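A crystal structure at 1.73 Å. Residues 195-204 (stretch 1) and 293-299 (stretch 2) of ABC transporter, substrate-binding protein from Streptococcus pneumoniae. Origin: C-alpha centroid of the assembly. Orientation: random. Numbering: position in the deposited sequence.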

ATOM      1  N   LYS A 195      11.136   8.239   8.178  1.00 13.80           N
ATOM      2  CA  LYS A 195      11.100   9.341   7.193  1.00 14.20           C
ATOM      3  C   LYS A 195       9.840  10.235   7.325  1.00 14.44           C
ATOM      4  O   LYS A 195       9.869  11.414   6.926  1.00 13.72           O
ATOM      5  CB  LYS A 195      11.323   8.851   5.746  1.00 14.70           C
ATOM      6  CG  LYS A 195      10.166   8.022   5.174  1.00 14.91           C
ATOM      7  CD  LYS A 195      10.304   7.737   3.678  1.00 14.99           C
ATOM      8  CE  LYS A 195      11.617   7.059   3.280  1.00 15.36           C
ATOM      9  NZ  LYS A 195      11.653   5.649   3.778  1.00 15.62           N
ATOM     10  N   PHE A 196       8.762   9.711   7.921  1.00 13.72           N
ATOM     11  CA  PHE A 196       7.604  10.536   8.310  1.00 15.65           C
ATOM     12  C   PHE A 196       7.967  11.898   8.967  1.00 14.97           C
ATOM     13  O   PHE A 196       7.316  12.947   8.724  1.00 13.87           O
ATOM     14  CB  PHE A 196       6.669   9.717   9.235  1.00 16.42           C
ATOM     15  CG  PHE A 196       5.506  10.493   9.739  1.00 17.56           C
ATOM     16  CD1 PHE A 196       4.400  10.722   8.916  1.00 18.57           C
ATOM     17  CD2 PHE A 196       5.544  11.062  10.987  1.00 19.93           C
ATOM     18  CE1 PHE A 196       3.329  11.482   9.351  1.00 18.78           C
ATOM     19  CE2 PHE A 196       4.474  11.838  11.431  1.00 20.38           C
ATOM     20  CZ  PHE A 196       3.371  12.045  10.606  1.00 20.40           C
ATOM     21  N   LEU A 197       9.017  11.910   9.782  1.00 15.01           N
ATOM     22  CA  LEU A 197       9.379  13.126  10.531  1.00 16.20           C
ATOM     23  C   LEU A 197      10.022  14.198   9.649  1.00 15.94           C
ATOM     24  O   LEU A 197      10.097  15.353  10.063  1.00 16.46           O
ATOM     25  CB  LEU A 197      10.343  12.816  11.688  1.00 17.18           C
ATOM     26  CG  LEU A 197       9.747  12.030  12.876  1.00 19.36           C
ATOM     27  CD1 LEU A 197      10.779  11.901  13.993  1.00 21.11           C
ATOM     28  CD2 LEU A 197       8.469  12.665  13.419  1.00 19.34           C
ATOM     29  N   PHE A 198      10.504  13.839   8.462  1.00 14.26           N
ATOM     30  CA  PHE A 198      11.208  14.820   7.615  1.00 14.95           C
ATOM     31  C   PHE A 198      10.354  16.021   7.231  1.00 13.82           C
ATOM     32  O   PHE A 198      10.903  17.117   7.024  1.00 13.32           O
ATOM     33  CB  PHE A 198      11.803  14.151   6.361  1.00 14.92           C
ATOM     34  CG  PHE A 198      13.155  13.509   6.616  1.00 16.85           C
ATOM     35  CD1 PHE A 198      13.472  12.922   7.860  1.00 18.38           C
ATOM     36  CD2 PHE A 198      14.128  13.511   5.626  1.00 19.46           C
ATOM     37  CE1 PHE A 198      14.725  12.343   8.083  1.00 18.57           C
ATOM     38  CE2 PHE A 198      15.377  12.937   5.841  1.00 19.56           C
ATOM     39  CZ  PHE A 198      15.676  12.348   7.072  1.00 19.68           C
ATOM     40  N   ALA A 199       9.047  15.805   7.120  1.00 13.18           N
ATOM     41  CA  ALA A 199       8.090  16.837   6.750  1.00 12.79           C
ATOM     42  C   ALA A 199       8.007  17.982   7.771  1.00 13.64           C
ATOM     43  O   ALA A 199       7.614  19.104   7.414  1.00 12.77           O
ATOM     44  CB  ALA A 199       6.710  16.225   6.504  1.00 13.50           C
ATOM     45  N   ALA A 200       8.448  17.730   9.003  1.00 14.25           N
ATOM     46  CA  ALA A 200       8.649  18.823   9.955  1.00 15.17           C
ATOM     47  C   ALA A 200       9.606  19.888   9.461  1.00 16.02           C
ATOM     48  O   ALA A 200       9.519  21.023   9.943  1.00 18.26           O
ATOM     49  CB  ALA A 200       9.061  18.302  11.333  1.00 16.52           C
ATOM     50  N   PHE A 201      10.457  19.557   8.474  1.00 14.71           N
ATOM     51  CA  PHE A 201      11.460  20.473   7.941  1.00 14.54           C
ATOM     52  C   PHE A 201      11.050  21.044   6.618  1.00 14.60           C
ATOM     53  O   PHE A 201      11.830  21.727   5.940  1.00 13.74           O
ATOM     54  CB  PHE A 201      12.829  19.763   7.896  1.00 15.19           C
ATOM     55  CG  PHE A 201      13.276  19.320   9.257  1.00 15.25           C
ATOM     56  CD1 PHE A 201      13.945  20.207  10.088  1.00 16.48           C
ATOM     57  CD2 PHE A 201      12.903  18.079   9.762  1.00 15.53           C
ATOM     58  CE1 PHE A 201      14.270  19.826  11.392  1.00 17.11           C
ATOM     59  CE2 PHE A 201      13.206  17.704  11.059  1.00 15.91           C
ATOM     60  CZ  PHE A 201      13.927  18.575  11.863  1.00 15.87           C
ATOM     61  N   GLY A 202       9.798  20.796   6.241  1.00 13.93           N
ATOM     62  CA  GLY A 202       9.311  21.190   4.955  1.00 13.84           C
ATOM     63  C   GLY A 202       9.426  20.057   3.959  1.00 14.18           C
ATOM     64  O   GLY A 202      10.451  19.364   3.908  1.00 14.89           O
ATOM     65  N   ILE A 203       8.345  19.865   3.181  1.00 14.30           N
ATOM     66  CA  ILE A 203       8.311  18.931   2.034  1.00 14.30           C
ATOM     67  C   ILE A 203       8.283  17.459   2.429  1.00 12.75           C
ATOM     68  O   ILE A 203       7.346  16.708   2.059  1.00 11.93           O
ATOM     69  CB  ILE A 203       9.438  19.195   1.010  1.00 14.96           C
ATOM     70  CG1 ILE A 203       9.340  20.646   0.545  1.00 17.09           C
ATOM     71  CG2 ILE A 203       9.288  18.260  -0.173  1.00 15.47           C
ATOM     72  CD1 ILE A 203      10.396  21.104  -0.432  1.00 19.44           C
ATOM     73  N   GLY A 204       9.332  17.027   3.114  1.00 12.43           N
ATOM     74  CA  GLY A 204       9.365  15.685   3.654  1.00 12.93           C
ATOM     75  C   GLY A 204       9.818  14.652   2.645  1.00 13.24           C
ATOM     76  O   GLY A 204      10.552  14.968   1.702  1.00 11.89           O
ATOM     77  N   GLY A 293       8.652  26.590  12.820  1.00 19.60           N
ATOM     78  CA  GLY A 293       7.356  26.749  13.435  1.00 18.74           C
ATOM     79  C   GLY A 293       6.203  26.107  12.645  1.00 18.47           C
ATOM     80  O   GLY A 293       5.050  26.132  13.103  1.00 18.02           O
ATOM     81  N   GLN A 294       6.483  25.518  11.485  1.00 16.91           N
ATOM     82  CA  GLN A 294       5.406  25.035  10.593  1.00 17.38           C
ATOM     83  C   GLN A 294       5.325  23.500  10.568  1.00 15.76           C
ATOM     84  O   GLN A 294       6.315  22.800  10.806  1.00 14.63           O
ATOM     85  CB  GLN A 294       5.604  25.574   9.175  1.00 18.88           C
ATOM     86  CG  GLN A 294       5.884  27.082   9.072  1.00 19.98           C
ATOM     87  CD  GLN A 294       4.927  27.909   9.902  1.00 20.86           C
ATOM     88  OE1 GLN A 294       3.711  27.780   9.767  1.00 19.99           O
ATOM     89  NE2 GLN A 294       5.466  28.693  10.830  1.00 20.78           N
ATOM     90  N   LYS A 295       4.136  23.003  10.235  1.00 14.81           N
ATOM     91  CA  LYS A 295       3.806  21.582  10.259  1.00 16.11           C
ATOM     92  C   LYS A 295       3.413  21.122   8.858  1.00 15.09           C
ATOM     93  O   LYS A 295       2.789  21.882   8.080  1.00 13.65           O
ATOM     94  CB  LYS A 295       2.631  21.315  11.174  1.00 17.60           C
ATOM     95  CG  LYS A 295       2.912  21.535  12.642  1.00 20.26           C
ATOM     96  CD  LYS A 295       1.625  21.363  13.391  1.00 23.11           C
ATOM     97  CE  LYS A 295       1.716  21.773  14.834  1.00 28.17           C
ATOM     98  NZ  LYS A 295       0.474  21.329  15.535  1.00 30.13           N
ATOM     99  N   HIS A 296       3.783  19.897   8.545  1.00 13.81           N
ATOM    100  CA  HIS A 296       3.514  19.323   7.216  1.00 13.21           C
ATOM    101  C   HIS A 296       3.523  17.815   7.326  1.00 12.21           C
ATOM    102  O   HIS A 296       4.261  17.242   8.127  1.00 12.14           O
ATOM    103  CB  HIS A 296       4.561  19.783   6.182  1.00 13.59           C
ATOM    104  CG  HIS A 296       4.236  19.399   4.779  1.00 13.77           C
ATOM    105  ND1 HIS A 296       3.143  19.909   4.122  1.00 14.64           N
ATOM    106  CD2 HIS A 296       4.837  18.542   3.908  1.00 14.12           C
ATOM    107  CE1 HIS A 296       3.101  19.434   2.889  1.00 15.06           C
ATOM    108  NE2 HIS A 296       4.101  18.569   2.744  1.00 14.79           N
ATOM    109  N   VAL A 297       2.680  17.172   6.526  1.00 11.91           N
ATOM    110  CA  VAL A 297       2.741  15.743   6.259  1.00 11.89           C
ATOM    111  C   VAL A 297       2.904  15.534   4.758  1.00 11.76           C
ATOM    112  O   VAL A 297       2.078  16.032   3.962  1.00 11.41           O
ATOM    113  CB  VAL A 297       1.463  15.037   6.734  1.00 11.79           C
ATOM    114  CG1 VAL A 297       1.488  13.561   6.395  1.00 12.52           C
ATOM    115  CG2 VAL A 297       1.323  15.204   8.246  1.00 12.56           C
ATOM    116  N   ALA A 298       3.937  14.776   4.391  1.00 11.52           N
ATOM    117  CA  ALA A 298       4.173  14.409   2.995  1.00 11.67           C
ATOM    118  C   ALA A 298       3.244  13.229   2.701  1.00 11.87           C
ATOM    119  O   ALA A 298       3.099  12.286   3.512  1.00 13.18           O
ATOM    120  CB  ALA A 298       5.589  14.019   2.783  1.00 11.56           C
ATOM    121  N   ARG A 299       2.564  13.301   1.566  1.00 12.02           N
ATOM    122  CA  ARG A 299       1.730  12.180   1.145  1.00 12.03           C
ATOM    123  C   ARG A 299       2.602  11.107   0.516  1.00 11.95           C
ATOM    124  O   ARG A 299       3.534  11.411  -0.267  1.00 12.00           O
ATOM    125  CB  ARG A 299       0.713  12.655   0.151  1.00 12.81           C
ATOM    126  CG  ARG A 299      -0.259  13.597   0.763  1.00 13.35           C
ATOM    127  CD  ARG A 299      -1.192  14.191  -0.277  1.00 13.57           C
ATOM    128  NE  ARG A 299      -2.075  13.180  -0.823  1.00 12.39           N
ATOM    129  CZ  ARG A 299      -3.001  13.386  -1.757  1.00 12.44           C
ATOM    130  NH1 ARG A 299      -3.217  14.580  -2.336  1.00 12.12           N
ATOM    131  NH2 ARG A 299      -3.744  12.349  -2.140  1.00 12.69           N
TER
HETATM  132  O   HOH W   1       5.489  13.122   6.405  1.00 13.53           O
HETATM  133  O   HOH W   2       5.620  15.304   9.847  1.00 25.04           O
HETATM  134  O   HOH W   3       6.905  21.683   8.194  1.00 12.84           O
HETATM  135  O   HOH W   4       5.190  17.111   0.338  1.00 10.84           O

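The two stretches meet in a small, water-mediated packing contact, in which the small Ala 199 sits close against the second backbone and no direct hydrogen bond crosses between them. Together they bury 326 Å², with Ala 199 and His 296 the most covered residues of their stretches, their CA atoms 5.2 Å apart. Residues 195-201 form a 3-10 segment, held by bonds such as Gly 202 N to Ala 199 O (3.0 Å), while residues 293-299 run alongside without regular structure.

Ala 199 points its methyl group toward the second stretch, where CB lies 3.1 Å from His 296 O, 4.0 Å from Val 297 CA and 3.8 Å from Ala 298 N. A single methyl fits this approach to bare backbone. His 296, with chi1 in the t well, also points toward its partner; its ring turns an edge to Ile 203 O, with CD2 3.6 Å from that atom. That same carbonyl oxygen is 3.3 Å from Ala 298 CB. Although Val 297 directs its CA-to-CB bond away, its CG1 still packs 4.1 Å from Phe 196 CE1, because the Phe 196 ring reaches across from a sideways start.

Water joins the polar backbone groups that do not meet directly. Water 1 accepts from Ala 298 N and donates to Phe 196 O, both at 3.0 Å between the water O and the named atom. Water 3 links Ala 199 O (2.8 Å from its O) to Gln 294 O (2.9 Å), the latter weakly. Water 4 donates to Ile 203 O (2.8 Å from its O) and bonds His 296 NE2 (3.0 Å), so the imidazole contributes polar as well as packing contacts.

Gly 204 suits the tight turn: its phi is positive, and a CB there would clash with Ala 199 CB at 2.8 Å and sit tightly, 3.1 Å, from Ala 298 CB.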